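Local atomic coordinates of surface glycoprotein (Trypanosoma brucei, PDB entry 5KLH), a protein that is displayed on the surface of the insect-stage parasite, where its bilobed ectodomain, the part described here, probably serves as a sensor. Residues T30-D35 against K76-T81; T39-S44 against Y57-V62; L160-D165 against V200-E205. All coordinates share one frame; numbering follows the deposited sequence. Where two conformers were deposited one is given.

Interaction 1 (T30-D35 against K76-T81); sequences TGTFSD and KVNINT
Gly31, Thr32 and Phe33 run antiparallel to Val77, Asn78 and Ile79, the two short strand axes 4.7 Å apart at their closest and 170° apart in direction. Thr32 and Asn78 form the hydrogen-bonded pair: Thr32 N gives to Asn78 O at 2.9 Å, and Asn78 N gives back to Thr32 O. Beyond this pair, Asn80 N donates to Thr30 O and Ser34 N to Lys76 O. Gly31, lacking a side chain, lets its CA come within 4.4 Å of Ile79 CA.

Where the strand ends, a side chain takes over. Ser34 holds OG beside its own backbone N (chi1 -65°), and OG accepts from Lys76 N at 2.9 Å while also bonding to Val74 O. The Phe33 ring lies obliquely against two aliphatic neighbours, with CE1 3.9 Å from Val77 CG1 and CE2 3.9 Å from Ile79 CD1. On the other face Thr32 and Asn78 lie side by side, Thr32 OG1 3.7 Å from Asn78 CB. Thr32 OG1 also binds a water that accepts from Asp35 N and donates to Lys76 O. The pairing is thus two-sided: Phe33 and Val77 give it a greasy, buried face, Thr32 and Asn78 a polar, hydrated one.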
loop_
_atom_site.group_PDB
_atom_site.type_symbol
_atom_site.label_atom_id
_atom_site.label_comp_id
_atom_site.label_asym_id
_atom_site.label_seq_id
_atom_site.Cartn_x
_atom_site.Cartn_y
_atom_site.Cartn_z
ATOM N N THR A 30 4.685 -8.242 21.196
ATOM C CA THR A 30 3.586 -7.807 22.040
ATOM C C THR A 30 3.780 -6.335 22.363
ATOM O O THR A 30 4.873 -5.794 22.161
ATOM C CB THR A 30 3.541 -8.598 23.335
ATOM O OG1 THR A 30 4.867 -8.596 23.884
ATOM C CG2 THR A 30 3.088 -10.032 23.068
ATOM N N GLY A 31 2.739 -5.696 22.888
ATOM C CA GLY A 31 2.807 -4.286 23.222
ATOM C C GLY A 31 1.485 -3.600 22.934
ATOM O O GLY A 31 0.419 -4.208 23.078
ATOM N N THR A 32 1.547 -2.336 22.527
ATOM C CA THR A 32 0.333 -1.562 22.257
ATOM C C THR A 32 0.443 -0.711 21.002
ATOM O O THR A 32 1.536 -0.318 20.595
ATOM C CB THR A 32 -0.036 -0.620 23.430
ATOM O OG1 THR A 32 1.108 0.167 23.787
ATOM C CG2 THR A 32 -0.510 -1.403 24.646
ATOM N N PHE A 33 -0.711 -0.428 20.408
ATOM C CA PHE A 33 -0.849 0.582 19.372
ATOM C C PHE A 33 -1.756 1.659 19.954
ATOM O O PHE A 33 -2.924 1.393 20.212
ATOM C CB PHE A 33 -1.456 0.013 18.082
ATOM C CG PHE A 33 -0.544 -0.918 17.318
ATOM C CD1 PHE A 33 0.409 -0.416 16.437
ATOM C CD2 PHE A 33 -0.676 -2.292 17.442
ATOM C CE1 PHE A 33 1.239 -1.282 15.713
ATOM C CE2 PHE A 33 0.144 -3.153 16.723
ATOM C CZ PHE A 33 1.090 -2.656 15.858
ATOM N N SER A 34 -1.216 2.856 20.164
ATOM C CA SER A 34 -1.958 3.943 20.794
ATOM C C SER A 34 -2.745 3.431 22.010
ATOM O O SER A 34 -3.961 3.649 22.115
ATOM C CB SER A 34 -2.897 4.611 19.784
ATOM O OG SER A 34 -2.133 5.230 18.759
ATOM N N ASP A 35 -2.023 2.728 22.885
ATOM C CA ASP A 35 -2.525 2.183 24.147
ATOM C C ASP A 35 -3.528 1.042 23.993
ATOM O O ASP A 35 -4.056 0.547 24.993
ATOM C CB ASP A 35 -3.141 3.296 24.986
ATOM C CG ASP A 35 -2.188 4.435 25.206
ATOM O OD1 ASP A 35 -1.048 4.170 25.644
ATOM O OD2 ASP A 35 -2.567 5.585 24.904
ATOM N N LYS A 76 0.564 5.482 17.742
ATOM C CA LYS A 76 1.810 5.370 18.487
ATOM C C LYS A 76 2.181 3.911 18.673
ATOM O O LYS A 76 1.516 3.166 19.399
ATOM C CB LYS A 76 1.680 6.091 19.831
ATOM C CG LYS A 76 1.236 7.534 19.631
ATOM C CD LYS A 76 1.270 8.358 20.909
ATOM C CE LYS A 76 0.840 9.791 20.609
ATOM N NZ LYS A 76 0.985 10.707 21.778
ATOM N N VAL A 77 3.230 3.498 17.974
ATOM C CA VAL A 77 3.629 2.103 17.953
ATOM C C VAL A 77 4.575 1.850 19.118
ATOM O O VAL A 77 5.649 2.435 19.184
ATOM C CB VAL A 77 4.303 1.758 16.616
ATOM C CG1 VAL A 77 4.677 0.294 16.555
ATOM C CG2 VAL A 77 3.395 2.164 15.468
ATOM N N ASN A 78 4.143 1.017 20.056
ATOM C CA ASN A 78 4.958 0.671 21.217
ATOM C C ASN A 78 5.018 -0.851 21.362
ATOM O O ASN A 78 4.340 -1.451 22.209
ATOM C CB ASN A 78 4.404 1.332 22.484
ATOM C CG ASN A 78 5.378 1.263 23.645
ATOM O OD1 ASN A 78 6.488 0.729 23.515
ATOM N ND2 ASN A 78 4.974 1.811 24.786
ATOM N N ILE A 79 5.846 -1.459 20.521
ATOM C CA ILE A 79 5.918 -2.903 20.377
ATOM C C ILE A 79 7.274 -3.381 20.860
ATOM O O ILE A 79 8.307 -2.812 20.495
ATOM C CB ILE A 79 5.695 -3.311 18.916
ATOM C CG1 ILE A 79 4.278 -2.913 18.483
ATOM C CG2 ILE A 79 5.913 -4.811 18.717
ATOM C CD1 ILE A 79 3.156 -3.746 19.168
ATOM N N ASN A 80 7.259 -4.402 21.708
ATOM C CA ASN A 80 8.474 -5.032 22.214
ATOM C C ASN A 80 9.434 -5.352 21.066
ATOM O O ASN A 80 9.032 -5.965 20.076
ATOM C CB ASN A 80 8.094 -6.301 22.996
ATOM C CG ASN A 80 9.278 -6.973 23.645
ATOM O OD1 ASN A 80 10.089 -6.326 24.310
ATOM N ND2 ASN A 80 9.383 -8.286 23.461
ATOM N N THR A 81 10.681 -4.890 21.214
ATOM C CA THR A 81 11.808 -5.061 20.285
ATOM C C THR A 81 11.751 -4.138 19.059
ATOM O O THR A 81 12.663 -4.154 18.245
ATOM C CB THR A 81 11.985 -6.555 19.784
ATOM O OG1 THR A 81 11.002 -6.896 18.792
ATOM C CG2 THR A 81 11.932 -7.548 20.944
HETATM O O HOH W 1 0.971 2.477 22.419
#

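Interaction 2 (T39-S44 against Y57-V62); sequences TVRRQS and YTEATV
Thr39, Val40 and Arg41 pair antiparallel with Glu59, Thr58 and Tyr57, but the short strand axes are strongly twisted, 126° between their directions. Two hydrogen-bonded pairs, Thr39 with Glu59 and Arg41 with Tyr57, bracket Val40 and Thr58, whose CA atoms approach to 4.1 Å.

Arg41 does most of the side-chain work. Its CB sits over one face of the Tyr57 ring, 3.8 Å from the centroid, in a CH-pi contact. The chain then bends at chi2 (-78°), placing CD so that the guanidinium can turn to Glu59. Arg41 NE meets Glu59 OE1 at 3.0 Å in a salt bridge; OE1 lies almost in the guanidinium plane, and NE meets it on the anti side, somewhat out of the carboxylate plane. A weak bond from Arg41 NH2 reaches the same oxygen. Thr39 CG2 lies over one guanidinium face, 3.9 Å above its centre. Gln43 comes to the ring edge, its CD 3.4 Å from Tyr57 CE1 and its amide plane 67° from the ring. A water joins Gln43 OE1 to Tyr57 OH, while Gln43 NE2 bonds to Ser55 OG. On the other face Val40 CG2 touches Thr58 OG1 at 3.9 Å, and that hydroxyl bonds to Trp29 O.

This is a strongly twisted beta hairpin of strands 36-47 and 51-63, with a diagonal ion pair on its Arg41 face.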
loop_
_atom_site.group_PDB
_atom_site.type_symbol
_atom_site.label_atom_id
_atom_site.label_comp_id
_atom_site.label_asym_id
_atom_site.label_seq_id
_atom_site.Cartn_x
_atom_site.Cartn_y
_atom_site.Cartn_z
ATOM N N THR A 39 -1.849 -7.880 19.367
ATOM C CA THR A 39 -1.906 -9.325 19.336
ATOM C C THR A 39 -1.098 -9.808 18.156
ATOM O O THR A 39 -1.339 -9.369 17.043
ATOM C CB THR A 39 -3.363 -9.831 19.204
ATOM O OG1 THR A 39 -4.157 -9.296 20.269
ATOM C CG2 THR A 39 -3.411 -11.351 19.241
ATOM N N VAL A 40 -0.137 -10.693 18.397
ATOM C CA VAL A 40 0.611 -11.298 17.306
ATOM C C VAL A 40 -0.266 -12.309 16.582
ATOM O O VAL A 40 -0.849 -13.198 17.207
ATOM C CB VAL A 40 1.892 -11.992 17.819
ATOM C CG1 VAL A 40 2.625 -12.704 16.674
ATOM C CG2 VAL A 40 2.790 -10.971 18.465
ATOM N N ARG A 41 -0.343 -12.167 15.260
ATOM C CA ARG A 41 -1.201 -12.989 14.427
ATOM C C ARG A 41 -0.376 -13.788 13.448
ATOM O O ARG A 41 0.505 -13.246 12.779
ATOM C CB ARG A 41 -2.194 -12.123 13.640
ATOM C CG ARG A 41 -3.177 -11.331 14.471
ATOM C CD ARG A 41 -4.296 -12.190 14.969
ATOM N NE ARG A 41 -5.281 -11.445 15.752
ATOM C CZ ARG A 41 -6.212 -12.042 16.491
ATOM N NH1 ARG A 41 -6.250 -13.364 16.534
ATOM N NH2 ARG A 41 -7.091 -11.334 17.187
ATOM N N ARG A 42 -0.671 -15.076 13.342
ATOM C CA ARG A 42 -0.026 -15.911 12.344
ATOM C C ARG A 42 -1.044 -16.287 11.269
ATOM O O ARG A 42 -2.021 -16.985 11.548
ATOM C CB ARG A 42 0.581 -17.149 13.009
ATOM C CG ARG A 42 1.700 -16.813 14.002
ATOM C CD ARG A 42 1.866 -17.866 15.103
ATOM N NE ARG A 42 1.101 -17.549 16.312
ATOM C CZ ARG A 42 0.070 -18.259 16.767
ATOM N NH1 ARG A 42 -0.558 -17.884 17.874
ATOM N NH2 ARG A 42 -0.334 -19.345 16.125
ATOM N N GLN A 43 -0.825 -15.801 10.048
ATOM C CA GLN A 43 -1.734 -16.055 8.937
ATOM C C GLN A 43 -1.028 -16.934 7.910
ATOM O O GLN A 43 0.199 -17.124 7.959
ATOM C CB GLN A 43 -2.209 -14.741 8.289
ATOM C CG GLN A 43 -1.079 -13.909 7.612
ATOM C CD GLN A 43 -1.567 -12.597 6.975
ATOM O OE1 GLN A 43 -2.776 -12.360 6.881
ATOM N NE2 GLN A 43 -0.617 -11.738 6.532
ATOM N N SER A 44 -1.804 -17.483 6.989
ATOM C CA SER A 44 -1.239 -18.269 5.906
ATOM C C SER A 44 -1.686 -17.683 4.596
ATOM O O SER A 44 -2.874 -17.415 4.402
ATOM C CB SER A 44 -1.664 -19.746 6.014
ATOM O OG SER A 44 -1.039 -20.365 7.124
ATOM N N TYR A 57 2.232 -10.953 11.748
ATOM C CA TYR A 57 2.185 -9.524 12.030
ATOM C C TYR A 57 1.641 -9.311 13.438
ATOM O O TYR A 57 1.088 -10.226 14.041
ATOM C CB TYR A 57 1.329 -8.793 10.987
ATOM C CG TYR A 57 -0.090 -9.300 10.864
ATOM C CD1 TYR A 57 -0.397 -10.344 10.004
ATOM C CD2 TYR A 57 -1.124 -8.715 11.586
ATOM C CE1 TYR A 57 -1.697 -10.813 9.887
ATOM C CE2 TYR A 57 -2.419 -9.173 11.471
ATOM C CZ TYR A 57 -2.695 -10.222 10.619
ATOM O OH TYR A 57 -3.983 -10.675 10.502
ATOM N N THR A 58 1.805 -8.119 13.980
ATOM C CA THR A 58 1.118 -7.801 15.221
ATOM C C THR A 58 0.106 -6.687 14.940
ATOM O O THR A 58 0.334 -5.835 14.068
ATOM C CB THR A 58 2.111 -7.431 16.332
ATOM O OG1 THR A 58 1.433 -7.406 17.587
ATOM C CG2 THR A 58 2.755 -6.066 16.082
ATOM N N GLU A 59 -1.037 -6.730 15.626
ATOM C CA GLU A 59 -2.166 -5.872 15.250
ATOM C C GLU A 59 -2.996 -5.408 16.428
ATOM O O GLU A 59 -3.047 -6.067 17.462
ATOM C CB GLU A 59 -3.092 -6.592 14.256
ATOM C CG GLU A 59 -3.776 -7.857 14.809
ATOM C CD GLU A 59 -5.050 -7.575 15.604
ATOM O OE1 GLU A 59 -5.489 -8.475 16.361
ATOM O OE2 GLU A 59 -5.627 -6.471 15.464
ATOM N N ALA A 60 -3.665 -4.279 16.242
ATOM C CA ALA A 60 -4.682 -3.839 17.166
ATOM C C ALA A 60 -5.649 -2.960 16.400
ATOM O O ALA A 60 -5.274 -2.348 15.395
ATOM C CB ALA A 60 -4.056 -3.091 18.356
ATOM N N THR A 61 -6.895 -2.924 16.861
ATOM C CA THR A 61 -7.898 -2.019 16.305
ATOM C C THR A 61 -7.906 -0.747 17.139
ATOM O O THR A 61 -8.160 -0.789 18.344
ATOM C CB THR A 61 -9.288 -2.662 16.297
ATOM O OG1 THR A 61 -9.253 -3.831 15.474
ATOM C CG2 THR A 61 -10.327 -1.700 15.736
ATOM N N VAL A 62 -7.581 0.376 16.504
ATOM C CA VAL A 62 -7.487 1.648 17.195
ATOM C C VAL A 62 -8.729 2.477 16.932
ATOM O O VAL A 62 -9.066 2.733 15.786
ATOM C CB VAL A 62 -6.238 2.436 16.745
ATOM C CG1 VAL A 62 -6.173 3.757 17.459
ATOM C CG2 VAL A 62 -4.979 1.618 17.024
HETATM O O HOH W 2 -5.027 -6.639 19.400
HETATM O O HOH W 3 -7.367 -8.351 17.963
HETATM O O HOH W 4 -4.432 -10.132 7.502
#

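Interaction 3 (L160-D165 against V200-E205); sequences LVAASD and VQLYSE
Leu202 sets its CG anti to the backbone N (chi1 175°), and the next torsion (chi2 71°) swings CD1 across to Leu160, 3.8 Å from Leu160 CB. The same methyl approaches Ala162 CB more loosely. The side chains of Leu160 and Val200 cross obliquely, Leu160 CD1 3.8 Å from Val200 CG1. On the opposite face Val161 holds CG1 anti to its N, and this methyl touches Glu205 CG at 3.6 Å, the two side chains crossing at about a right angle.

The two strands run parallel, their directions 28° apart, with the staggered bonding of parallel beta structure. Leu160 N gives to Gln201 O and Leu160 O takes Tyr203 N; two residues on, Ala162 N gives to Tyr203 O and Ala162 O takes Glu205 N. The parallel pair lies within a mixed sheet. Strand 197-204 has strand 51-63 along its other edge, where Val200 bonds with Ala60 and Leu202 with Thr58, and the connection between the two parallel strands contains no helix.

Leu160, Ala162 and Leu202 make their face largely apolar, and Leu160 and Leu202 continue it onto Val77 and Ile79. Across the sheet, the Tyr203 ring stacks on Phe209, its rim turned to Leu160 O. Tyr203 OH donates to Gln201 OE1 at 3.0 Å, so the hydroxyl of this buried tyrosine has a partner on its own strand, with a weak bond from Gln43 NE2. Where strand 145-164 ends, the Glu205 carboxylate is packed tightly on Ala163, its OE1 3.2 Å from Ala163 CB. A water accepts from Ser164 N and donates to Glu205 OE1, while Glu205 OE2 bonds to Ser173 OG, which leaves the carboxylate held at both oxygens.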
loop_
_atom_site.group_PDB
_atom_site.type_symbol
_atom_site.label_atom_id
_atom_site.label_comp_id
_atom_site.label_asym_id
_atom_site.label_seq_id
_atom_site.Cartn_x
_atom_site.Cartn_y
_atom_site.Cartn_z
ATOM N N LEU A 160 1.918 -1.095 8.573
ATOM C CA LEU A 160 3.200 -0.505 8.931
ATOM C C LEU A 160 4.279 -1.561 8.807
ATOM O O LEU A 160 3.978 -2.751 8.901
ATOM C CB LEU A 160 3.160 0.059 10.356
ATOM C CG LEU A 160 2.050 1.072 10.628
ATOM C CD1 LEU A 160 1.989 1.466 12.107
ATOM C CD2 LEU A 160 2.281 2.307 9.784
ATOM N N VAL A 161 5.520 -1.133 8.580
ATOM C CA VAL A 161 6.622 -2.080 8.404
ATOM C C VAL A 161 7.831 -1.723 9.256
ATOM O O VAL A 161 8.263 -0.561 9.310
ATOM C CB VAL A 161 7.040 -2.168 6.907
ATOM C CG1 VAL A 161 8.077 -3.251 6.682
ATOM C CG2 VAL A 161 5.833 -2.448 6.028
ATOM N N ALA A 162 8.362 -2.733 9.938
ATOM C CA ALA A 162 9.613 -2.584 10.687
ATOM C C ALA A 162 10.737 -3.358 10.020
ATOM O O ALA A 162 10.519 -4.441 9.483
ATOM C CB ALA A 162 9.441 -3.060 12.129
ATOM N N ALA A 163 11.938 -2.794 10.082
ATOM C CA ALA A 163 13.166 -3.405 9.573
ATOM C C ALA A 163 14.124 -3.737 10.711
ATOM O O ALA A 163 14.150 -3.041 11.729
ATOM C CB ALA A 163 13.850 -2.472 8.601
ATOM N N SER A 164 14.921 -4.780 10.537
ATOM C CA SER A 164 15.991 -5.057 11.497
ATOM C C SER A 164 16.938 -3.873 11.623
ATOM O O SER A 164 17.258 -3.216 10.634
ATOM C CB SER A 164 16.789 -6.292 11.083
ATOM O OG SER A 164 15.957 -7.427 11.018
ATOM N N ASP A 165 17.386 -3.593 12.841
ATOM C CA ASP A 165 18.549 -2.732 12.999
ATOM C C ASP A 165 19.783 -3.637 12.871
ATOM O O ASP A 165 19.671 -4.796 12.452
ATOM C CB ASP A 165 18.517 -1.963 14.329
ATOM C CG ASP A 165 18.354 -2.867 15.547
ATOM O OD1 ASP A 165 18.558 -4.086 15.430
ATOM O OD2 ASP A 165 18.038 -2.341 16.639
ATOM N N VAL A 200 -4.721 -1.676 12.650
ATOM C CA VAL A 200 -3.312 -1.407 12.415
ATOM C C VAL A 200 -2.563 -2.726 12.428
ATOM O O VAL A 200 -2.714 -3.508 13.373
ATOM C CB VAL A 200 -2.723 -0.474 13.476
ATOM C CG1 VAL A 200 -1.258 -0.188 13.153
ATOM C CG2 VAL A 200 -3.525 0.810 13.547
ATOM N N GLN A 201 -1.799 -2.991 11.365
ATOM C CA GLN A 201 -0.985 -4.199 11.277
ATOM C C GLN A 201 0.482 -3.860 11.056
ATOM O O GLN A 201 0.829 -3.121 10.121
ATOM C CB GLN A 201 -1.486 -5.111 10.138
ATOM C CG GLN A 201 -2.952 -5.521 10.294
ATOM C CD GLN A 201 -3.457 -6.422 9.176
ATOM O OE1 GLN A 201 -2.698 -6.842 8.306
ATOM N NE2 GLN A 201 -4.755 -6.726 9.204
ATOM N N LEU A 202 1.349 -4.407 11.904
ATOM C CA LEU A 202 2.787 -4.173 11.765
ATOM C C LEU A 202 3.475 -5.453 11.294
ATOM O O LEU A 202 3.400 -6.493 11.959
ATOM C CB LEU A 202 3.393 -3.677 13.091
ATOM C CG LEU A 202 4.913 -3.508 13.129
ATOM C CD1 LEU A 202 5.347 -2.320 12.285
ATOM C CD2 LEU A 202 5.437 -3.375 14.556
ATOM N N TYR A 203 4.099 -5.372 10.117
ATOM C CA TYR A 203 4.875 -6.459 9.519
ATOM C C TYR A 203 6.360 -6.226 9.666
ATOM O O TYR A 203 6.814 -5.078 9.847
ATOM C CB TYR A 203 4.564 -6.595 8.023
ATOM C CG TYR A 203 3.186 -7.120 7.746
ATOM C CD1 TYR A 203 2.097 -6.272 7.748
ATOM C CD2 TYR A 203 2.976 -8.473 7.488
ATOM C CE1 TYR A 203 0.808 -6.762 7.508
ATOM C CE2 TYR A 203 1.708 -8.967 7.247
ATOM C CZ TYR A 203 0.628 -8.104 7.262
ATOM O OH TYR A 203 -0.651 -8.584 7.025
ATOM N N SER A 204 7.133 -7.298 9.531
ATOM C CA SER A 204 8.570 -7.140 9.337
ATOM C C SER A 204 8.850 -7.077 7.836
ATOM O O SER A 204 8.085 -7.625 7.039
ATOM C CB SER A 204 9.362 -8.274 10.005
ATOM O OG SER A 204 9.155 -9.519 9.354
ATOM N N GLU A 205 9.918 -6.375 7.462
ATOM C CA GLU A 205 10.299 -6.210 6.062
ATOM C C GLU A 205 10.398 -7.511 5.292
ATOM O O GLU A 205 10.059 -7.559 4.115
ATOM C CB GLU A 205 11.654 -5.486 5.940
ATOM C CG GLU A 205 11.593 -4.005 6.070
ATOM C CD GLU A 205 12.904 -3.342 5.672
ATOM O OE1 GLU A 205 13.984 -3.984 5.790
ATOM O OE2 GLU A 205 12.854 -2.166 5.280
HETATM O O HOH W 5 14.913 -5.857 7.797
#

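All three contacts belong to one mixed sheet, their centres about 12 Å apart. Interaction 3 is the buried one and the only parallel pairing; interaction 1 is partly buried, and interaction 2 is a surface contact. Interactions 2 and 3 meet side by side, because strand 51-63 pairs with strand 197-204 as well as with strand 36-47. Interaction 1 packs into both: Phe33 CD2 lies 3.6 Å from Ala60 CB, Phe33 CZ lies 3.7 Å from Leu202 CB, and Val77 CG2 lies 3.7 Å from Leu160 CD1. The chemistry follows the place: aliphatic side-chain contacts and backbone bonds dominate between 160-165 and 200-205, whereas a salt bridge and a CH-pi contact mark interaction 2.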